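Local coordinates for LAO/AO transport system kinase (Escherichia coli, PDB 2P67), which belongs to the MeaB family of P-loop GTPases, proteins built round a parallel beta sheet flanked by helices, at residues Q18-R21 and A22-A25. Residues are numbered along the deposited sequence; the frame is centred on the assembly and turned at random.
Sequences QGER and ATLA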
ATOM      1  N   GLN A  18      30.019  25.887  -6.508  1.00 27.46           N
ATOM      2  CA  GLN A  18      31.089  26.296  -5.598  1.00 28.80           C
ATOM      3  C   GLN A  18      30.564  26.471  -4.164  1.00 28.33           C
ATOM      4  O   GLN A  18      31.332  26.718  -3.229  1.00 28.19           O
ATOM      5  CB  GLN A  18      31.808  27.554  -6.122  1.00 29.79           C
ATOM      6  CG  GLN A  18      32.603  27.286  -7.416  1.00 32.76           C
ATOM      7  CD  GLN A  18      33.188  28.539  -8.057  1.00 38.65           C
ATOM      8  OE1 GLN A  18      32.745  29.661  -7.792  1.00 42.28           O
ATOM      9  NE2 GLN A  18      34.187  28.347  -8.926  1.00 41.00           N
ATOM     10  N   GLY A  19      29.260  26.286  -3.990  1.00 28.04           N
ATOM     11  CA  GLY A  19      28.654  26.304  -2.669  1.00 28.89           C
ATOM     12  C   GLY A  19      28.289  27.693  -2.186  1.00 29.29           C
ATOM     13  O   GLY A  19      28.059  27.899  -0.991  1.00 30.22           O
ATOM     14  N   GLU A  20      28.211  28.654  -3.107  1.00 29.56           N
ATOM     15  CA  GLU A  20      27.820  30.009  -2.737  1.00 29.26           C
ATOM     16  C   GLU A  20      26.360  30.048  -2.292  1.00 28.41           C
ATOM     17  O   GLU A  20      25.454  29.773  -3.078  1.00 27.05           O
ATOM     18  CB  GLU A  20      28.068  30.983  -3.882  1.00 30.08           C
ATOM     19  CG  GLU A  20      29.558  31.207  -4.134  1.00 34.00           C
ATOM     20  CD  GLU A  20      29.843  32.315  -5.133  1.00 39.93           C
ATOM     21  OE1 GLU A  20      28.909  33.068  -5.500  1.00 40.19           O
ATOM     22  OE2 GLU A  20      31.025  32.430  -5.544  1.00 41.27           O
ATOM     23  N   ARG A  21      26.153  30.401  -1.027  1.00 28.37           N
ATOM     24  CA  ARG A  21      24.806  30.329  -0.411  1.00 28.67           C
ATOM     25  C   ARG A  21      23.796  31.296  -1.024  1.00 27.96           C
ATOM     26  O   ARG A  21      22.603  30.965  -1.144  1.00 26.80           O
ATOM     27  CB  ARG A  21      24.906  30.485   1.105  1.00 29.78           C
ATOM     28  CG  ARG A  21      25.555  29.283   1.773  1.00 30.76           C
ATOM     29  CD  ARG A  21      25.766  29.519   3.254  1.00 35.32           C
ATOM     30  NE  ARG A  21      26.795  30.527   3.489  1.00 38.07           N
ATOM     31  CZ  ARG A  21      26.916  31.235   4.616  1.00 40.45           C
ATOM     32  NH1 ARG A  21      26.062  31.058   5.625  1.00 36.63           N
ATOM     33  NH2 ARG A  21      27.894  32.129   4.733  1.00 40.79           N
ATOM     34  N   ALA A  22      24.267  32.482  -1.435  1.00 27.90           N
ATOM     35  CA  ALA A  22      23.364  33.482  -2.034  1.00 27.01           C
ATOM     36  C   ALA A  22      22.785  32.971  -3.351  1.00 25.55           C
ATOM     37  O   ALA A  22      21.595  33.166  -3.628  1.00 24.40           O
ATOM     38  CB  ALA A  22      24.072  34.817  -2.225  1.00 26.99           C
ATOM     39  N   THR A  23      23.620  32.278  -4.136  1.00 24.54           N
ATOM     40  CA  THR A  23      23.178  31.722  -5.409  1.00 23.61           C
ATOM     41  C   THR A  23      22.214  30.549  -5.194  1.00 23.16           C
ATOM     42  O   THR A  23      21.239  30.430  -5.916  1.00 22.44           O
ATOM     43  CB  THR A  23      24.343  31.339  -6.367  1.00 23.64           C
ATOM     44  OG1 THR A  23      25.074  32.514  -6.727  1.00 24.72           O
ATOM     45  CG2 THR A  23      23.798  30.741  -7.661  1.00 23.86           C
ATOM     46  N   LEU A  24      22.488  29.700  -4.210  1.00 22.41           N
ATOM     47  CA  LEU A  24      21.562  28.635  -3.874  1.00 22.00           C
ATOM     48  C   LEU A  24      20.175  29.204  -3.518  1.00 22.00           C
ATOM     49  O   LEU A  24      19.168  28.753  -4.058  1.00 21.19           O
ATOM     50  CB  LEU A  24      22.100  27.754  -2.744  1.00 22.14           C
ATOM     51  CG  LEU A  24      21.227  26.543  -2.368  1.00 21.68           C
ATOM     52  CD1 LEU A  24      20.890  25.640  -3.568  1.00 22.32           C
ATOM     53  CD2 LEU A  24      21.860  25.741  -1.248  1.00 21.57           C
ATOM     54  N   ALA A  25      20.141  30.210  -2.646  1.00 22.40           N
ATOM     55  CA  ALA A  25      18.863  30.817  -2.243  1.00 23.49           C
ATOM     56  C   ALA A  25      18.155  31.412  -3.450  1.00 24.08           C
ATOM     57  O   ALA A  25      16.946  31.248  -3.615  1.00 24.43           O
ATOM     58  CB  ALA A  25      19.100  31.859  -1.190  1.00 23.77           C
TER
HETATM   59  O   HOH W   1      26.581  33.616  -4.536  1.00 38.86           O
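E20 and T23 meet across the first turn of helix 21-32 through a single water, a worked example of a water bridging two side chains three residues apart at the start of a helix. T23 can be followed outward from its CB, which packs 3.8 Å from the carbonyl O of E20. With chi1 at -63°, CG2 lies anti to the backbone N while OG1 is swung to the N side, the side from which the E20 carboxylate approaches; the T23 side chain also touches L16 of helix 9-17. OG1 and OE1 of E20 remain 4.1 Å apart, and water 1 bridges them, giving a hydrogen to OE1 of E20 at 2.6 Å and lying 2.9 Å from OG1 of T23. OG1 also accepts a hydrogen bond from NE of R15 on helix 9-17, so the hydroxyl is gripped from the preceding helix as well as by the water. The setting is a short turn between helix 9-17 and helix 21-32: G19, with positive phi, ends the first helix in a Schellman motif, and E20 follows at once as N-cap of the second. The E20 carbonyl O takes the regular bond from N of L24 at 3.2 Å and a weak one from N of T23. One step on, N of A25 reaches O of R21 at 3.0 Å. CB of L24 rests 3.6 Å from that same R21 oxygen, and the leucine side chain touches L16 of helix 9-17, F120 of strand 119-124 and Y149 in a loop.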